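Local structure of putative invasin (Yersinia pseudotuberculosis IP 31758, 5N40) at residues A122-V127 and Q183-V188; L108-D113 and L200-E205; V276-V281 and Y346-S351. The protein is an invasin-type adhesin that probably mediates attachment of the bacterium to host cells through a rod of immunoglobulin-like domains capped by a C-type lectin-like domain. The protein carries 1 engineered substitution. One frame throughout, in Å; residues are numbered along the deposited sequence.

Contact 1 (A122-V127 and Q183-V188); sequences AISLTV and QLTVSV
Residues Ile123 to Val127 pair with Leu184 to Val188 as neighbouring antiparallel strands in one sheet of the bacterial immunoglobulin-like beta sandwich, their short axes 161° apart. Six backbone hydrogen bonds fix the register. Ile123 with Val188, Leu125 with Val186 and Val127 with Leu184 are hydrogen-bonded pairs, each donating and accepting once; the straightest bond runs from Leu125 N to Val186 O, 3.0 Å at 179°. Between them lie the non-hydrogen-bonded pairs Ser124 with Ser187 and Thr126 with Thr185, and the CA atoms of Thr126 and Thr185 come within 4.2 Å.

Side chains sort by face. Ile123, Leu125, Val127, Leu184, Val186 and Val188 share the inner one, where Phe145 and Met143 of strand 142-151 and Phe216 of strand 209-217 meet it from the facing sheet. Here Leu125 lies obliquely against Val188, its CB 3.9 Å from Val188 CG2. Val186 turns CG2 into the place between backbone N and carbonyl carbon (chi1 of CG1 -59°), which brings it 4.1 Å from Leu125 CB.

The other face is polar and more open to solvent. Ser187 OG rests 3.3 Å from Ala122 CB at one end of the pairing, and Ser124 OG touches the Thr185 methyl, CG2, at 3.4 Å. Both threonines hold OG1 anti to the carbonyl carbon, which sets the two oxygens facing each other across the strands: Thr126 OG1 and Thr185 OG1 are hydrogen-bonded at 2.7 Å.

Contact 2 (L108-D113 and L200-E205); sequences LTVLTD and LRAAAE. Engineered in segment 200-205: Ala203 (natural residue Lys).
Leu108 and Val110 of one strand point their side chains at Ala202 and Ala204 of another across the interior of an immunoglobulin-like beta sandwich. The strands belong to opposing sheets: strand 106-112 is an outermost strand of one, and strand 197-204 lies within the other. Their short axes approach to 8.8 Å and their directions differ by 146°; no hydrogen bond joins the segments, and this spacing, below the roughly 10 Å usual for facing sheets, suits the small alanines.

Alternation along each strand selects the residues involved. Leu108 and Val110 direct CB toward the facing strand, as do Ala202 and Ala204, whereas the engineered Ala203 (Lys in the natural sequence) directs its CB away. The longer side chains thus come from one strand and the two short ones from the other. Leu108 has CG anti to its carbonyl carbon (chi1 -59°), and its CD1 does all the close touching for this residue. That methyl lies over the backbone between the two alanines, 4.3 Å from Ala202 CB and 4.4 Å from Ala204 CB. Val110 meets the same Ala202 methyl through CG2, also at 4.3 Å, so Ala202 CB receives one branch from each partner.

Met143 of strand 142-151 also touches Leu108, and Phe145 touches Ala202, continuing the apolar interior. The nearest approach between the segments is to a backbone atom: Leu108 CD1 stands 3.6 Å from Ala202 O.

Contact 3 (V276-V281 and Y346-S351); sequences VAMCTV and YNVSCS
A disulfide between Cys279 and Cys350 joins the end of helix 272-278 to the C-terminal segment within the C-type lectin-like adhesion domain. The covalent link spans 2.0 Å between Cys279 SG and Cys350 SG, with a torsion of -80° about the S-S bond. Cys279 is the first residue after the helix to leave helical backbone angles. The two cysteines reach the bond with different first torsions: Cys279 SG lies between its backbone N and carbonyl carbon (chi1 65°), Cys350 SG anti to its own carbonyl carbon.

Apolar contacts flank the bridge. Met278 and Val348 reach toward each other tip to tip, with Met278 CE 3.7 Å from Val348 CG1. The same CE methyl lies 4.0 Å from Cys350 SG, and Val348 CG1 is equally far from Cys279 SG, so the two tips pack against both sulfurs. Phe270 touches both Met278 and Val348.

Polar contacts follow just beyond the cysteines. Ser351 N donates to Thr280 O at 2.8 Å in a nearly straight bond, 175° at the hydrogen. A water completes a second backbone bridge between these residues: it accepts from Thr280 N at 3.0 Å and donates to Ser351 O at 2.7 Å.

Contacts 1 and 2 belong to one immunoglobulin-like sandwich, their centres 9 Å apart. Strands 123-131 and 106-112 are neighbours in one of its two sheets; Thr126 N and Leu111 O, 2.7 Å apart, probably form a hydrogen bond there. Contact 1 builds that sheet and contact 2 closes it against the other, while the sequence spanned by contact 1 falls entirely between the segments of contact 2. Strand 197-204 follows strand 183-189 directly. Contact 3 comes later in the chain, in the C-type lectin-like domain, with its centre 44 Å from contact 1 and 47 Å from contact 2. This separation fits an elongated adhesin whose domains have separate cores.

Contact 1 (A122-V127 and Q183-V188)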
# COMPACT_ATOMS: atom_id res chain seq x y z
N ALA A 122 6.75 -5.80 6.59
CA ALA A 122 5.42 -5.50 6.06
C ALA A 122 4.70 -4.55 7.00
O ALA A 122 4.70 -4.75 8.22
CB ALA A 122 4.60 -6.78 5.89
N ILE A 123 4.08 -3.53 6.42
CA ILE A 123 3.24 -2.60 7.17
C ILE A 123 1.80 -3.10 7.09
O ILE A 123 1.31 -3.47 6.01
CB ILE A 123 3.36 -1.17 6.61
CG1 ILE A 123 4.72 -0.58 6.97
CG2 ILE A 123 2.25 -0.26 7.16
CD1 ILE A 123 5.04 0.73 6.26
N SER A 124 1.12 -3.11 8.23
CA SER A 124 -0.29 -3.48 8.30
C SER A 124 -1.13 -2.23 8.11
O SER A 124 -1.05 -1.30 8.92
CB SER A 124 -0.61 -4.16 9.63
OG SER A 124 -1.94 -4.64 9.65
N LEU A 125 -1.92 -2.20 7.04
CA LEU A 125 -2.72 -1.04 6.67
C LEU A 125 -4.18 -1.42 6.80
O LEU A 125 -4.62 -2.40 6.19
CB LEU A 125 -2.39 -0.59 5.25
CG LEU A 125 -3.01 0.71 4.70
CD1 LEU A 125 -2.17 1.21 3.54
CD2 LEU A 125 -4.45 0.52 4.27
N THR A 126 -4.93 -0.66 7.60
CA THR A 126 -6.35 -0.91 7.82
C THR A 126 -7.18 0.27 7.32
O THR A 126 -6.93 1.42 7.71
CB THR A 126 -6.64 -1.15 9.30
OG1 THR A 126 -5.92 -2.30 9.75
CG2 THR A 126 -8.13 -1.36 9.53
N VAL A 127 -8.16 -0.02 6.47
CA VAL A 127 -9.18 0.94 6.06
C VAL A 127 -10.44 0.67 6.87
O VAL A 127 -10.90 -0.47 6.93
CB VAL A 127 -9.49 0.82 4.55
CG1 VAL A 127 -10.48 1.91 4.12
CG2 VAL A 127 -8.21 0.89 3.72
N GLN A 183 -14.04 -2.96 8.22
CA GLN A 183 -12.59 -2.86 8.15
C GLN A 183 -12.03 -3.74 7.04
O GLN A 183 -12.54 -4.82 6.76
CB GLN A 183 -11.96 -3.25 9.49
CG GLN A 183 -12.43 -2.43 10.66
CD GLN A 183 -11.61 -2.69 11.91
OE1 GLN A 183 -10.60 -3.39 11.87
NE2 GLN A 183 -12.04 -2.12 13.04
N LEU A 184 -10.97 -3.25 6.41
CA LEU A 184 -10.18 -4.01 5.45
C LEU A 184 -8.72 -3.84 5.84
O LEU A 184 -8.21 -2.71 5.84
CB LEU A 184 -10.41 -3.52 4.02
CG LEU A 184 -9.44 -4.02 2.95
CD1 LEU A 184 -9.51 -5.53 2.82
CD2 LEU A 184 -9.72 -3.35 1.61
N THR A 185 -8.04 -4.93 6.18
CA THR A 185 -6.63 -4.89 6.56
C THR A 185 -5.81 -5.66 5.53
O THR A 185 -6.15 -6.80 5.18
CB THR A 185 -6.40 -5.46 7.96
OG1 THR A 185 -7.07 -4.63 8.93
CG2 THR A 185 -4.91 -5.49 8.30
N VAL A 186 -4.73 -5.03 5.06
CA VAL A 186 -3.87 -5.61 4.04
C VAL A 186 -2.42 -5.47 4.47
O VAL A 186 -2.06 -4.64 5.32
CB VAL A 186 -4.09 -4.95 2.66
CG1 VAL A 186 -5.54 -5.11 2.22
CG2 VAL A 186 -3.69 -3.48 2.68
N SER A 187 -1.57 -6.29 3.86
CA SER A 187 -0.14 -6.32 4.12
C SER A 187 0.59 -5.60 3.00
O SER A 187 0.48 -5.98 1.83
CB SER A 187 0.35 -7.76 4.25
OG SER A 187 1.72 -7.79 4.59
N VAL A 188 1.35 -4.56 3.36
CA VAL A 188 2.05 -3.71 2.41
C VAL A 188 3.55 -3.98 2.51
O VAL A 188 4.11 -3.94 3.61
CB VAL A 188 1.76 -2.22 2.66
CG1 VAL A 188 2.37 -1.37 1.55
CG2 VAL A 188 0.26 -1.98 2.77

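Contact 2 (L108-D113 and L200-E205)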
# COMPACT_ATOMS: atom_id res chain seq x y z
N LEU A 108 -13.76 7.33 5.08
CA LEU A 108 -12.70 6.36 5.28
C LEU A 108 -11.68 6.87 6.29
O LEU A 108 -11.26 8.03 6.24
CB LEU A 108 -11.98 6.05 3.97
CG LEU A 108 -12.81 5.49 2.82
CD1 LEU A 108 -11.90 5.08 1.66
CD2 LEU A 108 -13.65 4.32 3.26
N THR A 109 -11.29 5.98 7.20
CA THR A 109 -10.12 6.18 8.04
C THR A 109 -9.08 5.14 7.65
O THR A 109 -9.41 3.98 7.41
CB THR A 109 -10.48 6.03 9.52
OG1 THR A 109 -11.55 6.93 9.85
CG2 THR A 109 -9.28 6.34 10.40
N VAL A 110 -7.81 5.56 7.61
CA VAL A 110 -6.71 4.67 7.22
C VAL A 110 -5.67 4.69 8.33
O VAL A 110 -5.14 5.76 8.66
CB VAL A 110 -6.09 5.08 5.88
CG1 VAL A 110 -5.05 4.05 5.45
CG2 VAL A 110 -7.16 5.21 4.82
N LEU A 111 -5.39 3.52 8.88
CA LEU A 111 -4.44 3.32 9.97
C LEU A 111 -3.33 2.39 9.52
O LEU A 111 -3.59 1.38 8.85
CB LEU A 111 -5.15 2.73 11.20
CG LEU A 111 -6.33 3.52 11.76
CD1 LEU A 111 -6.96 2.80 12.94
CD2 LEU A 111 -5.91 4.92 12.16
N THR A 112 -2.10 2.70 9.90
CA THR A 112 -0.99 1.78 9.71
C THR A 112 -0.39 1.46 11.07
O THR A 112 -0.32 2.33 11.95
CB THR A 112 0.09 2.38 8.80
OG1 THR A 112 0.50 3.64 9.31
CG2 THR A 112 -0.44 2.53 7.37
N ASP A 113 0.04 0.21 11.26
CA ASP A 113 0.59 -0.16 12.56
C ASP A 113 1.86 0.64 12.86
O ASP A 113 2.04 1.12 13.98
CB ASP A 113 0.84 -1.68 12.65
CG ASP A 113 1.90 -2.19 11.68
OD1 ASP A 113 2.05 -1.65 10.57
OD2 ASP A 113 2.58 -3.18 12.04
N LEU A 200 -0.25 6.11 -0.45
CA LEU A 200 -1.28 5.21 -0.96
C LEU A 200 -2.65 5.81 -0.71
O LEU A 200 -2.95 6.24 0.41
CB LEU A 200 -1.19 3.84 -0.29
CG LEU A 200 0.01 2.99 -0.69
CD1 LEU A 200 0.07 1.73 0.14
CD2 LEU A 200 -0.06 2.63 -2.18
N ARG A 201 -3.49 5.83 -1.74
CA ARG A 201 -4.86 6.31 -1.60
C ARG A 201 -5.83 5.14 -1.63
O ARG A 201 -5.85 4.36 -2.60
CB ARG A 201 -5.22 7.31 -2.70
CG ARG A 201 -6.61 7.90 -2.53
CD ARG A 201 -6.74 9.17 -3.33
NE ARG A 201 -6.75 8.90 -4.76
CZ ARG A 201 -6.86 9.85 -5.68
NH1 ARG A 201 -6.95 11.12 -5.31
NH2 ARG A 201 -6.87 9.54 -6.97
N ALA A 202 -6.61 5.00 -0.58
CA ALA A 202 -7.71 4.05 -0.54
C ALA A 202 -8.96 4.72 -1.11
O ALA A 202 -9.31 5.82 -0.68
CB ALA A 202 -7.97 3.59 0.90
N ALA A 203 -9.60 4.06 -2.07
CA ALA A 203 -10.82 4.56 -2.69
C ALA A 203 -11.94 3.53 -2.56
O ALA A 203 -11.79 2.39 -3.00
CB ALA A 203 -10.60 4.89 -4.16
N ALA A 204 -13.06 3.95 -1.98
CA ALA A 204 -14.25 3.12 -1.95
C ALA A 204 -14.98 3.25 -3.29
O ALA A 204 -14.75 4.18 -4.06
CB ALA A 204 -15.17 3.53 -0.80
N GLU A 205 -15.86 2.28 -3.57
CA GLU A 205 -16.59 2.30 -4.83
C GLU A 205 -17.44 3.55 -4.97
O GLU A 205 -17.81 3.92 -6.09
CB GLU A 205 -17.45 1.03 -4.97
CG GLU A 205 -18.29 0.68 -3.77
CD GLU A 205 -19.08 -0.60 -3.96
OE1 GLU A 205 -19.47 -0.91 -5.11
OE2 GLU A 205 -19.28 -1.32 -2.95

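Contact 3 (V276-V281 and Y346-S351)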
# COMPACT_ATOMS: atom_id res chain seq x y z
N VAL A 276 43.27 10.50 10.06
CA VAL A 276 43.84 10.32 11.39
C VAL A 276 43.59 11.55 12.26
O VAL A 276 43.53 11.44 13.49
CB VAL A 276 45.35 10.00 11.29
CG1 VAL A 276 45.55 8.75 10.46
CG2 VAL A 276 46.11 11.18 10.69
N ALA A 277 43.44 12.73 11.65
CA ALA A 277 43.06 13.90 12.42
C ALA A 277 41.62 13.81 12.90
O ALA A 277 41.27 14.43 13.92
CB ALA A 277 43.26 15.17 11.60
N MET A 278 40.77 13.05 12.21
CA MET A 278 39.36 12.97 12.54
C MET A 278 39.05 11.91 13.58
O MET A 278 38.19 12.13 14.44
CB MET A 278 38.54 12.68 11.27
CG MET A 278 37.06 12.47 11.52
SD MET A 278 36.15 12.26 9.99
CE MET A 278 36.84 10.72 9.37
N CYS A 279 39.72 10.77 13.52
CA CYS A 279 39.38 9.66 14.42
C CYS A 279 40.50 8.63 14.37
O CYS A 279 41.47 8.76 13.61
CB CYS A 279 38.04 9.04 14.03
SG CYS A 279 38.04 8.26 12.40
N THR A 280 40.35 7.58 15.18
CA THR A 280 41.24 6.43 15.12
C THR A 280 40.88 5.59 13.90
O THR A 280 39.72 5.18 13.74
CB THR A 280 41.11 5.59 16.39
OG1 THR A 280 41.44 6.39 17.54
CG2 THR A 280 42.04 4.38 16.34
N VAL A 281 41.86 5.35 13.04
CA VAL A 281 41.64 4.55 11.83
C VAL A 281 41.96 3.10 12.16
O VAL A 281 43.04 2.82 12.71
CB VAL A 281 42.49 5.08 10.66
CG1 VAL A 281 42.27 4.25 9.41
CG2 VAL A 281 42.15 6.54 10.40
N TYR A 346 39.44 8.56 -0.01
CA TYR A 346 38.91 7.23 0.26
C TYR A 346 37.94 7.29 1.43
O TYR A 346 37.80 8.30 2.12
CB TYR A 346 40.06 6.26 0.58
CG TYR A 346 41.13 6.16 -0.49
CD1 TYR A 346 40.86 6.43 -1.82
CD2 TYR A 346 42.43 5.78 -0.15
CE1 TYR A 346 41.84 6.34 -2.78
CE2 TYR A 346 43.41 5.67 -1.11
CZ TYR A 346 43.11 5.95 -2.43
OH TYR A 346 44.10 5.85 -3.38
N ASN A 347 37.25 6.17 1.64
CA ASN A 347 36.33 6.06 2.76
C ASN A 347 37.08 5.93 4.08
O ASN A 347 38.19 5.40 4.13
CB ASN A 347 35.42 4.85 2.58
CG ASN A 347 34.31 5.08 1.57
OD1 ASN A 347 33.52 6.01 1.70
ND2 ASN A 347 34.24 4.22 0.56
N VAL A 348 36.45 6.41 5.15
CA VAL A 348 36.96 6.22 6.50
C VAL A 348 35.85 5.65 7.37
O VAL A 348 34.80 6.30 7.56
CB VAL A 348 37.52 7.52 7.10
CG1 VAL A 348 37.99 7.29 8.53
CG2 VAL A 348 38.67 8.04 6.25
N SER A 349 36.07 4.45 7.89
CA SER A 349 35.29 3.89 8.98
C SER A 349 36.11 4.05 10.25
O SER A 349 37.19 3.45 10.39
CB SER A 349 34.95 2.42 8.73
OG SER A 349 34.33 1.85 9.87
N CYS A 350 35.61 4.84 11.18
CA CYS A 350 36.32 5.13 12.41
C CYS A 350 36.23 3.95 13.37
O CYS A 350 35.22 3.24 13.42
CB CYS A 350 35.76 6.39 13.05
SG CYS A 350 36.05 7.92 12.07
N SER A 351 37.32 3.72 14.11
CA SER A 351 37.35 2.71 15.16
C SER A 351 36.89 3.35 16.46
O SER A 351 37.42 4.39 16.86
CB SER A 351 38.76 2.12 15.30
OG SER A 351 38.77 1.05 16.23
O HOH W 1 37.90 7.04 16.89